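Local coordinates for Fe-regulated protein B (Neisseria meningitidis, PDB 4AIP), which is a TonB-dependent transporter of the meningococcal outer membrane that takes part in iron uptake, probably by importing iron-siderophore complexes, at residues P647-A661 and V681-K695. Residues are numbered along the deposited sequence; the frame is centred on the assembly and turned at random.
Sequences PNLEIGWRGRYVQKA and VRKGFGVNDVFANWK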
loop_
_atom_site.group_PDB
_atom_site.type_symbol
_atom_site.label_atom_id
_atom_site.label_comp_id
_atom_site.label_asym_id
_atom_site.label_seq_id
_atom_site.Cartn_x
_atom_site.Cartn_y
_atom_site.Cartn_z
ATOM N N PRO B 647 -29.540 17.454 -25.011
ATOM C CA PRO B 647 -29.168 16.369 -24.099
ATOM C C PRO B 647 -29.336 16.782 -22.629
ATOM O O PRO B 647 -29.581 17.968 -22.333
ATOM C CB PRO B 647 -27.689 16.138 -24.424
ATOM C CG PRO B 647 -27.197 17.452 -24.998
ATOM C CD PRO B 647 -28.378 18.021 -25.717
ATOM N N ASN B 648 -29.236 15.825 -21.716
ATOM C CA ASN B 648 -29.363 16.150 -20.284
ATOM C C ASN B 648 -28.031 16.683 -19.828
ATOM O O ASN B 648 -27.092 15.927 -19.603
ATOM C CB ASN B 648 -29.758 14.933 -19.480
ATOM C CG ASN B 648 -30.119 15.257 -18.084
ATOM O OD1 ASN B 648 -29.427 16.015 -17.391
ATOM N ND2 ASN B 648 -31.189 14.658 -17.622
ATOM N N LEU B 649 -27.961 18.011 -19.706
ATOM C CA LEU B 649 -26.717 18.717 -19.546
ATOM C C LEU B 649 -26.979 20.063 -18.846
ATOM O O LEU B 649 -27.827 20.861 -19.261
ATOM C CB LEU B 649 -26.082 18.923 -20.927
ATOM C CG LEU B 649 -24.782 19.734 -21.120
ATOM C CD1 LEU B 649 -23.510 19.050 -20.521
ATOM C CD2 LEU B 649 -24.602 20.065 -22.658
ATOM N N GLU B 650 -26.269 20.297 -17.761
ATOM C CA GLU B 650 -26.367 21.556 -17.121
ATOM C C GLU B 650 -25.026 22.198 -17.335
ATOM O O GLU B 650 -23.954 21.518 -17.108
ATOM C CB GLU B 650 -26.657 21.390 -15.610
ATOM C CG GLU B 650 -27.162 22.654 -14.981
ATOM C CD GLU B 650 -27.662 22.493 -13.562
ATOM O OE1 GLU B 650 -26.831 22.208 -12.660
ATOM O OE2 GLU B 650 -28.880 22.723 -13.360
ATOM N N ILE B 651 -25.070 23.465 -17.781
ATOM C CA ILE B 651 -23.898 24.341 -17.750
ATOM C C ILE B 651 -24.197 25.515 -16.907
ATOM O O ILE B 651 -25.346 25.983 -16.881
ATOM C CB ILE B 651 -23.505 24.951 -19.119
ATOM C CG1 ILE B 651 -24.646 25.834 -19.678
ATOM C CG2 ILE B 651 -23.020 23.850 -20.083
ATOM C CD1 ILE B 651 -24.737 25.798 -21.258
ATOM N N GLY B 652 -23.164 26.056 -16.293
ATOM C CA GLY B 652 -23.360 27.206 -15.459
ATOM C C GLY B 652 -22.116 27.832 -14.934
ATOM O O GLY B 652 -21.031 27.423 -15.246
ATOM N N TRP B 653 -22.291 28.892 -14.178
ATOM C CA TRP B 653 -21.201 29.737 -13.754
ATOM C C TRP B 653 -21.420 29.855 -12.262
ATOM O O TRP B 653 -22.575 29.759 -11.800
ATOM C CB TRP B 653 -21.329 31.134 -14.393
ATOM C CG TRP B 653 -20.583 32.178 -13.560
ATOM C CD1 TRP B 653 -19.237 32.364 -13.517
ATOM C CD2 TRP B 653 -21.138 33.085 -12.596
ATOM N NE1 TRP B 653 -18.915 33.384 -12.640
ATOM C CE2 TRP B 653 -20.058 33.807 -12.027
ATOM C CE3 TRP B 653 -22.454 33.387 -12.173
ATOM C CZ2 TRP B 653 -20.249 34.821 -11.067
ATOM C CZ3 TRP B 653 -22.645 34.377 -11.218
ATOM C CH2 TRP B 653 -21.545 35.090 -10.684
ATOM N N ARG B 654 -20.354 30.105 -11.510
ATOM C CA ARG B 654 -20.505 30.258 -10.099
ATOM C C ARG B 654 -19.409 31.191 -9.645
ATOM O O ARG B 654 -18.252 31.048 -10.050
ATOM C CB ARG B 654 -20.425 28.864 -9.447
ATOM C CG ARG B 654 -19.966 28.788 -8.018
ATOM C CD ARG B 654 -20.051 27.308 -7.458
ATOM N NE ARG B 654 -21.381 26.689 -7.638
ATOM C CZ ARG B 654 -21.600 25.583 -8.350
ATOM N NH1 ARG B 654 -20.580 24.958 -8.915
ATOM N NH2 ARG B 654 -22.830 25.071 -8.498
ATOM N N GLY B 655 -19.744 32.146 -8.795
ATOM C CA GLY B 655 -18.680 33.040 -8.335
ATOM C C GLY B 655 -18.744 33.253 -6.848
ATOM O O GLY B 655 -19.786 33.021 -6.244
ATOM N N ARG B 656 -17.622 33.651 -6.268
ATOM C CA ARG B 656 -17.564 33.962 -4.877
ATOM C C ARG B 656 -16.653 35.209 -4.804
ATOM O O ARG B 656 -15.584 35.263 -5.409
ATOM C CB ARG B 656 -17.032 32.743 -4.081
ATOM C CG ARG B 656 -16.717 32.982 -2.557
ATOM C CD ARG B 656 -16.075 31.767 -1.936
ATOM N NE ARG B 656 -15.871 31.862 -0.484
ATOM C CZ ARG B 656 -16.817 31.577 0.434
ATOM N NH1 ARG B 656 -18.087 31.273 0.090
ATOM N NH2 ARG B 656 -16.520 31.635 1.719
ATOM N N TYR B 657 -17.126 36.234 -4.119
ATOM C CA TYR B 657 -16.395 37.455 -4.043
ATOM C C TYR B 657 -16.338 37.772 -2.613
ATOM O O TYR B 657 -17.405 37.895 -1.974
ATOM C CB TYR B 657 -17.089 38.584 -4.801
ATOM C CG TYR B 657 -16.258 39.815 -4.719
ATOM C CD1 TYR B 657 -15.061 39.915 -5.449
ATOM C CD2 TYR B 657 -16.614 40.883 -3.861
ATOM C CE1 TYR B 657 -14.229 41.048 -5.327
ATOM C CE2 TYR B 657 -15.797 42.004 -3.752
ATOM C CZ TYR B 657 -14.613 42.068 -4.469
ATOM O OH TYR B 657 -13.817 43.174 -4.357
ATOM N N VAL B 658 -15.116 37.856 -2.085
ATOM C CA VAL B 658 -14.911 38.308 -0.725
ATOM C C VAL B 658 -14.222 39.679 -0.751
ATOM O O VAL B 658 -13.142 39.841 -1.319
ATOM C CB VAL B 658 -14.224 37.210 0.233
ATOM C CG1 VAL B 658 -13.944 35.885 -0.454
ATOM C CG2 VAL B 658 -12.998 37.722 1.004
ATOM N N GLN B 659 -14.874 40.667 -0.153
ATOM C CA GLN B 659 -14.349 42.021 -0.022
ATOM C C GLN B 659 -13.166 42.142 0.924
ATOM O O GLN B 659 -12.845 41.243 1.723
ATOM C CB GLN B 659 -15.434 42.950 0.508
ATOM C CG GLN B 659 -16.519 43.226 -0.505
ATOM C CD GLN B 659 -17.680 43.961 0.134
ATOM O OE1 GLN B 659 -18.844 43.716 -0.184
ATOM N NE2 GLN B 659 -17.366 44.851 1.053
ATOM N N LYS B 660 -12.518 43.289 0.786
ATOM C CA LYS B 660 -11.375 43.674 1.598
ATOM C C LYS B 660 -11.827 43.690 3.049
ATOM O O LYS B 660 -12.954 44.106 3.360
ATOM C CB LYS B 660 -10.906 45.076 1.194
ATOM C CG LYS B 660 -9.572 45.480 1.813
ATOM C CD LYS B 660 -9.608 46.966 2.117
ATOM C CE LYS B 660 -8.255 47.425 2.545
ATOM N NZ LYS B 660 -8.042 48.864 2.144
ATOM N N ALA B 661 -10.948 43.211 3.921
ATOM C CA ALA B 661 -11.238 43.067 5.354
ATOM C C ALA B 661 -10.139 43.767 6.057
ATOM O O ALA B 661 -9.027 43.845 5.494
ATOM C CB ALA B 661 -11.247 41.579 5.773
ATOM N N VAL B 681 -4.795 43.906 7.662
ATOM C CA VAL B 681 -5.521 44.216 6.436
ATOM C C VAL B 681 -5.453 42.921 5.594
ATOM O O VAL B 681 -4.449 42.202 5.637
ATOM C CB VAL B 681 -4.852 45.390 5.629
ATOM C CG1 VAL B 681 -5.618 45.699 4.376
ATOM C CG2 VAL B 681 -4.716 46.652 6.473
ATOM N N ARG B 682 -6.515 42.650 4.820
ATOM C CA ARG B 682 -6.509 41.555 3.839
ATOM C C ARG B 682 -7.290 41.946 2.564
ATOM O O ARG B 682 -8.378 42.505 2.666
ATOM C CB ARG B 682 -7.068 40.218 4.447
ATOM C CG ARG B 682 -7.004 40.108 6.031
ATOM C CD ARG B 682 -8.015 39.087 6.623
ATOM N NE ARG B 682 -7.252 37.907 6.942
ATOM C CZ ARG B 682 -6.927 37.478 8.155
ATOM N NH1 ARG B 682 -7.364 38.059 9.272
ATOM N NH2 ARG B 682 -6.161 36.408 8.219
ATOM N N LYS B 683 -6.737 41.632 1.388
ATOM C CA LYS B 683 -7.396 41.913 0.094
ATOM C C LYS B 683 -8.660 41.126 -0.234
ATOM O O LYS B 683 -8.774 39.930 0.116
ATOM C CB LYS B 683 -6.432 41.705 -1.078
ATOM C CG LYS B 683 -5.338 42.714 -1.101
ATOM C CD LYS B 683 -4.125 42.128 -1.756
ATOM C CE LYS B 683 -3.860 42.655 -3.137
ATOM N NZ LYS B 683 -2.348 42.579 -3.305
ATOM N N GLY B 684 -9.593 41.792 -0.918
ATOM C CA GLY B 684 -10.682 41.119 -1.622
ATOM C C GLY B 684 -10.206 40.472 -2.913
ATOM O O GLY B 684 -9.135 40.731 -3.410
ATOM N N PHE B 685 -11.044 39.638 -3.472
ATOM C CA PHE B 685 -10.711 38.837 -4.634
ATOM C C PHE B 685 -12.018 38.259 -5.039
ATOM O O PHE B 685 -12.937 38.103 -4.201
ATOM C CB PHE B 685 -9.699 37.707 -4.305
ATOM C CG PHE B 685 -10.106 36.812 -3.147
ATOM C CD1 PHE B 685 -9.707 37.133 -1.825
ATOM C CD2 PHE B 685 -10.857 35.625 -3.380
ATOM C CE1 PHE B 685 -10.070 36.312 -0.719
ATOM C CE2 PHE B 685 -11.269 34.769 -2.301
ATOM C CZ PHE B 685 -10.863 35.121 -0.951
ATOM N N GLY B 686 -12.131 37.939 -6.321
ATOM C CA GLY B 686 -13.263 37.124 -6.781
ATOM C C GLY B 686 -12.681 35.857 -7.341
ATOM O O GLY B 686 -11.643 35.891 -7.972
ATOM N N VAL B 687 -13.341 34.731 -7.102
ATOM C CA VAL B 687 -13.058 33.477 -7.805
ATOM C C VAL B 687 -14.285 33.140 -8.705
ATOM O O VAL B 687 -15.446 33.207 -8.265
ATOM C CB VAL B 687 -12.818 32.327 -6.786
ATOM C CG1 VAL B 687 -12.195 31.125 -7.481
ATOM C CG2 VAL B 687 -11.882 32.751 -5.661
ATOM N N ASN B 688 -14.019 32.767 -9.950
ATOM C CA ASN B 688 -15.075 32.367 -10.869
ATOM C C ASN B 688 -14.846 30.967 -11.425
ATOM O O ASN B 688 -13.736 30.613 -11.836
ATOM C CB ASN B 688 -15.173 33.337 -12.041
ATOM C CG ASN B 688 -15.449 34.765 -11.600
ATOM O OD1 ASN B 688 -14.545 35.462 -11.192
ATOM N ND2 ASN B 688 -16.695 35.198 -11.694
ATOM N N ASP B 689 -15.940 30.225 -11.518
ATOM C CA ASP B 689 -15.945 28.874 -12.035
ATOM C C ASP B 689 -17.042 28.718 -13.062
ATOM O O ASP B 689 -18.121 29.285 -12.904
ATOM C CB ASP B 689 -16.239 27.864 -10.895
ATOM C CG ASP B 689 -15.270 27.973 -9.687
ATOM O OD1 ASP B 689 -14.079 28.215 -9.856
ATOM O OD2 ASP B 689 -15.675 27.707 -8.542
ATOM N N VAL B 690 -16.792 27.919 -14.080
ATOM C CA VAL B 690 -17.837 27.428 -14.947
ATOM C C VAL B 690 -17.772 25.894 -14.848
ATOM O O VAL B 690 -16.675 25.323 -14.631
ATOM C CB VAL B 690 -17.643 27.890 -16.481
ATOM C CG1 VAL B 690 -17.698 29.474 -16.661
ATOM C CG2 VAL B 690 -16.350 27.367 -17.042
ATOM N N PHE B 691 -18.919 25.227 -15.013
ATOM C CA PHE B 691 -18.964 23.752 -14.872
ATOM C C PHE B 691 -19.995 23.259 -15.805
ATOM O O PHE B 691 -20.858 24.054 -16.264
ATOM C CB PHE B 691 -19.373 23.297 -13.451
ATOM C CG PHE B 691 -20.721 23.885 -12.977
ATOM C CD1 PHE B 691 -21.938 23.247 -13.264
ATOM C CD2 PHE B 691 -20.744 25.114 -12.286
ATOM C CE1 PHE B 691 -23.177 23.837 -12.845
ATOM C CE2 PHE B 691 -21.956 25.718 -11.858
ATOM C CZ PHE B 691 -23.168 25.093 -12.116
ATOM N N ALA B 692 -19.959 21.939 -16.017
ATOM C CA ALA B 692 -20.943 21.257 -16.783
ATOM C C ALA B 692 -21.157 19.860 -16.160
ATOM O O ALA B 692 -20.195 19.197 -15.755
ATOM C CB ALA B 692 -20.457 21.160 -18.201
ATOM N N ASN B 693 -22.415 19.420 -16.101
ATOM C CA ASN B 693 -22.751 18.044 -15.767
ATOM C C ASN B 693 -23.529 17.391 -16.931
ATOM O O ASN B 693 -24.637 17.828 -17.304
ATOM C CB ASN B 693 -23.574 18.011 -14.474
ATOM C CG ASN B 693 -24.268 16.673 -14.232
ATOM O OD1 ASN B 693 -25.471 16.565 -14.364
ATOM N ND2 ASN B 693 -23.506 15.657 -13.856
ATOM N N TRP B 694 -22.955 16.364 -17.532
ATOM C CA TRP B 694 -23.796 15.584 -18.449
ATOM C C TRP B 694 -24.083 14.172 -18.106
ATOM O O TRP B 694 -23.266 13.482 -17.474
ATOM C CB TRP B 694 -23.535 15.843 -19.943
ATOM C CG TRP B 694 -22.775 14.975 -20.803
ATOM C CD1 TRP B 694 -21.402 14.792 -20.819
ATOM C CD2 TRP B 694 -23.278 14.246 -21.936
ATOM N NE1 TRP B 694 -21.028 13.909 -21.870
ATOM C CE2 TRP B 694 -22.166 13.554 -22.543
ATOM C CE3 TRP B 694 -24.555 14.016 -22.417
ATOM C CZ2 TRP B 694 -22.293 12.741 -23.648
ATOM C CZ3 TRP B 694 -24.695 13.187 -23.535
ATOM C CH2 TRP B 694 -23.556 12.552 -24.140
ATOM N N LYS B 695 -25.298 13.802 -18.467
ATOM C CA LYS B 695 -25.886 12.601 -18.047
ATOM C C LYS B 695 -26.225 11.941 -19.338
ATOM O O LYS B 695 -27.380 12.028 -19.788
ATOM C CB LYS B 695 -27.173 12.874 -17.257
ATOM C CG LYS B 695 -27.011 13.348 -15.809
ATOM C CD LYS B 695 -28.379 13.602 -15.218
ATOM C CE LYS B 695 -28.275 14.414 -13.946
ATOM N NZ LYS B 695 -27.466 13.646 -12.937
HETATM O O HOH W 1 -28.487 13.249 -22.238
HETATM O O HOH W 2 -18.124 25.334 -8.731
#
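The Phe691 ring packs one face over Gly652, whose CA lies 4.2 Å from the ring centroid in a CH-pi contact; glycine suits this place because, having no side chain, it lets the ring lie flat over the backbone. The carboxylate of Glu650 comes to the ring's edge, its OE1 4.0 Å from Phe691 CE1. The guanidinium of Arg654 lies nearly parallel to the ring, the planes 5° apart, with Phe691 CE2 over one of its faces, 3.3 Å from Arg654 NH1. This pairing joins two neighbouring antiparallel strands in the wall of a TonB-dependent receptor beta-barrel. Residues alternate between two faces. Polar Arg654, Arg656, Asp689 and Asn693 share one face with Phe691; toward the plug, Arg656 NH1 hydrogen-bonds to Glu92 O and Asp689 OD2 forms a salt bridge with Lys90. Leu649, Ile651, Trp653, Tyr657, Val690 and Trp694 occupy the other, consistent with the membrane-facing outside of the barrel. There Leu649 CD1 rests 3.3 Å from Trp694 CB. With Trp653 CG anti to the backbone N (chi1 157°), the indole reaches over Gly655, whose N sits against one ring face, while the Asn688 side chain meets the indole edge. Paired backbone bonds run from Glu650–Asn693 to Arg656–Val687; Val658 N then bonds Phe685 O, and a further pair links Ala661 and Arg682. At the other end, one water bridges the strands, accepting from Asn648 N at 2.7 Å and donating to Lys695 O at 3.0 Å.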